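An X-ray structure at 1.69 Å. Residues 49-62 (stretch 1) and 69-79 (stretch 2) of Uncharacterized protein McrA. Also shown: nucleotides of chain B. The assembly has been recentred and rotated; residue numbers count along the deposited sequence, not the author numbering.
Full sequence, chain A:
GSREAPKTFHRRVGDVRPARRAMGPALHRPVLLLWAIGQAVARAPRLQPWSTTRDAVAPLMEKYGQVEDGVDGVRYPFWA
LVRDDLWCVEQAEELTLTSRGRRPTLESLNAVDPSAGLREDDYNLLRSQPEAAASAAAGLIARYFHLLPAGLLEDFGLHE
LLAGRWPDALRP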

# COMPACT_ATOMS: atom_id res chain seq x y z
N PRO A 49 -5.24 -9.49 -7.21
CA PRO A 49 -5.16 -8.81 -8.52
C PRO A 49 -5.18 -7.25 -8.47
O PRO A 49 -5.80 -6.64 -7.59
CB PRO A 49 -6.40 -9.31 -9.25
CG PRO A 49 -6.93 -10.53 -8.49
CD PRO A 49 -6.45 -10.34 -7.08
N TRP A 50 -4.49 -6.62 -9.43
CA TRP A 50 -4.66 -5.18 -9.63
C TRP A 50 -6.11 -4.69 -9.57
O TRP A 50 -6.40 -3.69 -8.88
CB TRP A 50 -4.03 -4.75 -10.95
CG TRP A 50 -4.49 -3.50 -11.50
CD1 TRP A 50 -5.27 -3.31 -12.64
CD2 TRP A 50 -4.31 -2.18 -10.93
NE1 TRP A 50 -5.53 -1.99 -12.81
CE2 TRP A 50 -4.92 -1.27 -11.81
CE3 TRP A 50 -3.61 -1.70 -9.82
CZ2 TRP A 50 -4.92 0.11 -11.58
CZ3 TRP A 50 -3.65 -0.29 -9.55
CH2 TRP A 50 -4.30 0.58 -10.44
N SER A 51 -7.02 -5.35 -10.29
CA SER A 51 -8.39 -4.92 -10.34
C SER A 51 -9.05 -4.91 -8.94
O SER A 51 -9.70 -3.91 -8.53
CB SER A 51 -9.16 -5.77 -11.36
OG SER A 51 -9.14 -7.14 -10.95
N THR A 52 -8.79 -5.95 -8.13
CA THR A 52 -9.37 -5.99 -6.80
C THR A 52 -8.75 -4.90 -5.92
O THR A 52 -9.44 -4.26 -5.15
CB THR A 52 -9.01 -7.31 -6.12
OG1 THR A 52 -9.42 -8.35 -7.00
CG2 THR A 52 -9.69 -7.42 -4.78
N THR A 53 -7.47 -4.67 -6.12
CA THR A 53 -6.70 -3.79 -5.24
C THR A 53 -7.13 -2.35 -5.59
O THR A 53 -7.38 -1.56 -4.69
CB THR A 53 -5.18 -3.95 -5.43
OG1 THR A 53 -4.81 -5.29 -5.10
CG2 THR A 53 -4.40 -2.98 -4.56
N ARG A 54 -7.14 -2.03 -6.87
CA ARG A 54 -7.63 -0.75 -7.40
C ARG A 54 -8.99 -0.43 -6.84
O ARG A 54 -9.20 0.65 -6.28
CB ARG A 54 -7.66 -0.76 -8.90
CG ARG A 54 -8.37 0.39 -9.57
CD ARG A 54 -8.68 -0.02 -10.99
NE ARG A 54 -9.78 -1.02 -10.98
CZ ARG A 54 -10.11 -1.79 -12.02
NH1 ARG A 54 -9.40 -1.76 -13.15
NH2 ARG A 54 -11.09 -2.67 -11.88
N ASP A 55 -9.91 -1.39 -6.91
CA ASP A 55 -11.26 -1.15 -6.42
C ASP A 55 -11.42 -0.97 -4.93
O ASP A 55 -12.22 -0.14 -4.51
CB ASP A 55 -12.26 -2.16 -6.99
CG ASP A 55 -12.44 -2.02 -8.54
OD1 ASP A 55 -12.04 -1.01 -9.19
OD2 ASP A 55 -13.09 -2.90 -9.14
N ALA A 56 -10.61 -1.67 -4.13
CA ALA A 56 -10.57 -1.50 -2.73
C ALA A 56 -9.92 -0.20 -2.29
O ALA A 56 -10.37 0.47 -1.34
CB ALA A 56 -9.84 -2.68 -2.09
N VAL A 57 -8.84 0.17 -2.97
CA VAL A 57 -7.98 1.20 -2.44
C VAL A 57 -8.29 2.57 -3.01
O VAL A 57 -8.10 3.59 -2.34
CB VAL A 57 -6.48 0.84 -2.58
CG1 VAL A 57 -5.60 1.96 -2.00
CG2 VAL A 57 -6.17 -0.42 -1.84
N ALA A 58 -8.82 2.61 -4.22
CA ALA A 58 -9.12 3.91 -4.87
C ALA A 58 -9.98 4.85 -3.99
O ALA A 58 -9.69 6.06 -3.88
CB ALA A 58 -9.76 3.72 -6.27
N PRO A 59 -11.09 4.34 -3.44
CA PRO A 59 -11.88 5.25 -2.61
C PRO A 59 -11.21 5.67 -1.31
O PRO A 59 -11.49 6.76 -0.84
CB PRO A 59 -13.12 4.40 -2.18
CG PRO A 59 -12.98 3.08 -2.80
CD PRO A 59 -11.72 2.99 -3.60
N LEU A 60 -10.33 4.84 -0.76
CA LEU A 60 -9.48 5.26 0.39
C LEU A 60 -8.45 6.33 0.04
O LEU A 60 -8.15 7.24 0.84
CB LEU A 60 -8.78 4.09 1.06
CG LEU A 60 -9.62 2.90 1.41
CD1 LEU A 60 -8.75 1.71 1.85
CD2 LEU A 60 -10.62 3.27 2.55
N MET A 61 -7.87 6.18 -1.14
CA MET A 61 -6.95 7.18 -1.73
C MET A 61 -7.65 8.54 -1.84
O MET A 61 -7.07 9.62 -1.49
CB MET A 61 -6.53 6.69 -3.12
CG MET A 61 -5.13 6.91 -3.63
SD MET A 61 -3.83 6.59 -2.47
CE MET A 61 -3.30 4.91 -2.75
N GLU A 62 -8.89 8.55 -2.32
CA GLU A 62 -9.68 9.77 -2.40
C GLU A 62 -10.08 10.34 -1.05
O GLU A 62 -9.93 11.55 -0.80
CB GLU A 62 -10.93 9.51 -3.28
CG GLU A 62 -10.60 9.25 -4.72
CD GLU A 62 -11.66 8.44 -5.47
OE1 GLU A 62 -11.46 8.36 -6.71
OE2 GLU A 62 -12.63 7.96 -4.80
N ASP A 69 -8.15 11.62 -8.19
CA ASP A 69 -8.58 10.41 -8.91
C ASP A 69 -7.84 9.23 -8.26
O ASP A 69 -6.64 9.01 -8.50
CB ASP A 69 -8.27 10.59 -10.34
CG ASP A 69 -8.55 9.36 -11.20
OD1 ASP A 69 -8.69 8.19 -10.67
OD2 ASP A 69 -8.63 9.54 -12.45
N GLY A 70 -8.59 8.47 -7.48
CA GLY A 70 -8.06 7.36 -6.71
C GLY A 70 -7.53 6.21 -7.54
O GLY A 70 -6.60 5.49 -7.05
N VAL A 71 -8.07 6.01 -8.76
CA VAL A 71 -7.61 4.93 -9.61
C VAL A 71 -6.22 5.29 -10.15
O VAL A 71 -5.22 4.54 -10.05
CB VAL A 71 -8.60 4.71 -10.77
CG1 VAL A 71 -8.02 3.76 -11.76
CG2 VAL A 71 -9.92 4.17 -10.23
N ASP A 72 -6.21 6.49 -10.71
CA ASP A 72 -4.98 7.06 -11.20
C ASP A 72 -3.94 7.10 -10.08
O ASP A 72 -2.78 6.92 -10.35
CB ASP A 72 -5.21 8.47 -11.76
CG ASP A 72 -3.94 9.07 -12.38
OD1 ASP A 72 -3.40 8.46 -13.31
OD2 ASP A 72 -3.53 10.14 -11.89
N GLY A 73 -4.36 7.37 -8.87
CA GLY A 73 -3.58 7.42 -7.69
C GLY A 73 -2.96 6.10 -7.30
O GLY A 73 -1.75 6.01 -7.08
N VAL A 74 -3.79 5.05 -7.15
CA VAL A 74 -3.32 3.72 -6.68
C VAL A 74 -2.22 3.07 -7.56
O VAL A 74 -1.37 2.30 -7.03
CB VAL A 74 -4.39 2.58 -6.58
CG1 VAL A 74 -3.90 1.53 -5.59
CG2 VAL A 74 -5.74 3.00 -6.07
N ARG A 75 -2.22 3.34 -8.87
CA ARG A 75 -1.29 2.72 -9.78
C ARG A 75 0.17 3.12 -9.39
O ARG A 75 1.08 2.27 -9.55
CB ARG A 75 -1.60 3.01 -11.24
CG ARG A 75 -1.45 4.43 -11.64
CD ARG A 75 -2.21 4.69 -12.91
NE ARG A 75 -1.99 6.05 -13.34
CZ ARG A 75 -1.08 6.46 -14.23
NH1 ARG A 75 -1.06 7.75 -14.52
NH2 ARG A 75 -0.26 5.64 -14.83
N TYR A 76 0.38 4.33 -8.86
CA TYR A 76 1.75 4.81 -8.54
C TYR A 76 2.45 3.95 -7.44
O TYR A 76 3.47 3.36 -7.73
CB TYR A 76 1.76 6.26 -8.18
CG TYR A 76 1.52 7.15 -9.40
CD1 TYR A 76 2.45 7.19 -10.43
CD2 TYR A 76 0.39 7.94 -9.49
CE1 TYR A 76 2.26 8.01 -11.51
CE2 TYR A 76 0.12 8.69 -10.62
CZ TYR A 76 1.07 8.74 -11.62
OH TYR A 76 0.88 9.53 -12.73
N PRO A 77 1.81 3.76 -6.27
CA PRO A 77 2.44 2.92 -5.19
C PRO A 77 2.39 1.43 -5.52
O PRO A 77 3.23 0.69 -5.06
CB PRO A 77 1.62 3.25 -3.94
CG PRO A 77 0.30 3.71 -4.49
CD PRO A 77 0.62 4.48 -5.79
N PHE A 78 1.39 1.01 -6.30
CA PHE A 78 1.23 -0.39 -6.71
C PHE A 78 2.47 -0.90 -7.39
O PHE A 78 2.81 -2.07 -7.28
CB PHE A 78 0.01 -0.54 -7.60
CG PHE A 78 -0.35 -1.93 -7.93
CD1 PHE A 78 -1.13 -2.68 -7.06
CD2 PHE A 78 0.09 -2.51 -9.11
CE1 PHE A 78 -1.50 -3.97 -7.40
CE2 PHE A 78 -0.25 -3.79 -9.44
CZ PHE A 78 -1.05 -4.55 -8.56
N TRP A 79 3.14 -0.01 -8.10
CA TRP A 79 4.46 -0.29 -8.68
C TRP A 79 5.65 0.17 -7.90
O TRP A 79 6.61 -0.60 -7.71
CB TRP A 79 4.51 0.40 -10.07
CG TRP A 79 5.76 0.04 -10.89
CD1 TRP A 79 6.79 0.90 -11.20
CD2 TRP A 79 6.01 -1.16 -11.59
NE1 TRP A 79 7.72 0.24 -11.95
CE2 TRP A 79 7.26 -0.99 -12.26
CE3 TRP A 79 5.35 -2.37 -11.71
CZ2 TRP A 79 7.83 -1.99 -13.01
CZ3 TRP A 79 5.93 -3.37 -12.48
CH2 TRP A 79 7.15 -3.16 -13.11
P DC B 5 0.45 13.97 -7.29
OP1 DC B 5 0.15 14.83 -6.12
OP2 DC B 5 -0.54 13.20 -8.03
O5' DC B 5 1.20 14.85 -8.39
C5' DC B 5 2.24 15.74 -7.98
C4' DC B 5 2.53 16.70 -9.11
O4' DC B 5 3.20 16.04 -10.21
C3' DC B 5 1.32 17.39 -9.72
O3' DC B 5 1.76 18.74 -10.02
C2' DC B 5 1.06 16.61 -11.00
C1' DC B 5 2.46 16.18 -11.44
N1 DC B 5 2.59 14.91 -12.19
C2 DC B 5 3.33 14.84 -13.36
O2 DC B 5 3.78 15.90 -13.86
N3 DC B 5 3.48 13.65 -13.99
C4 DC B 5 2.90 12.56 -13.48
N4 DC B 5 3.09 11.40 -14.12
C5 DC B 5 2.17 12.59 -12.27
C6 DC B 5 2.02 13.78 -11.67

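How can two helices crossing at a steep angle come so close? The axes of helix 50-62 and helix 70-79 approach to 7.8 Å, with 109° between their N-to-C directions, and the tightest point lies where Ala-58 meets Gly-70, their CA atoms 4.1 Å apart. Gly-70 is the hollow that permits this. A side chain here would point toward the first helix, and an ideal CB would lie only 2.1 Å from Ala-58 O and 2.9 Å from Glu-62 OE1, both clashes. With no side chain in the way, Gly-70 CA itself rests 3.5 Å from Ala-58 O in a CA-H...O contact. Ala-58 suits its side of the crossing because its single methyl is a low bump: CB sits 4.0 Å from Val-71 CG2 and 4.1 Å from Val-74 CG2.

Which bumps fill the hollows beside this crossing? Met-61 is the clearest knob, its side chain seated among Gly-70, Gly-73, Val-74 and Pro-77. The bare surface at Gly-73 leaves room for it; an ideal CB there would come within a tight 3.2 Å of Met-61 CG. The long, flexible methionine then reaches along the second helix until its CE lies 4.2 Å from Pro-77 CG. Val-74 is the answering bump, directed toward the first helix and buried, with 85 Å² of it covered by the first stretch. It packs against Val-57, CG1 to CG1 at 4.0 Å, and beside Ala-58.

What fills the space where the backbones stand farther apart? Near the start of the first helix, the CA atoms of Trp-50 and Phe-78 are 8.1 Å apart, and large aromatic rings bridge the wider gap. The CA-to-CB bond of Trp-50 points sideways, but the end of its side chain comes nearer to the second helix. Its edge is turned toward the face of Phe-78, with centroids 5.0 Å apart and planes at 65°; Trp-50 CE3 lies 3.8 Å from Phe-78 CG. The broad indole also reaches Arg-75, where CH2 packs 3.7 Å from the aliphatic CB, and Val-74, whose CB is 4.2 Å from CZ3. Thr-53 adds a smaller apolar bump, its CG2 lying 4.1 Å from Phe-78 CD1, while its OG1 is satisfied within its own stretch, by donating to Pro-49 O just before the helix, at 3.0 Å.

Where does polarity enter this mostly apolar fit? Gly-70 N, on a buried residue, donates to OE1 of the exposed Glu-62 at 3.0 Å, the one hydrogen bond across the stretches. The amide belongs to the first turn of its helix, where no preceding turn supplies an acceptor, and the extended glutamate brings its carboxylate to it. Asp-69 caps the same helix start, its OD1 accepting from Asp-72 N at 3.0 Å and, more weakly, from Val-71 N, also at 3.0 Å. Arg-54 contributes its apolar stem, with CD 3.9 Å from Val-71 CG1, while its NE makes a salt bridge to Asp-55 OD1 at 2.9 Å.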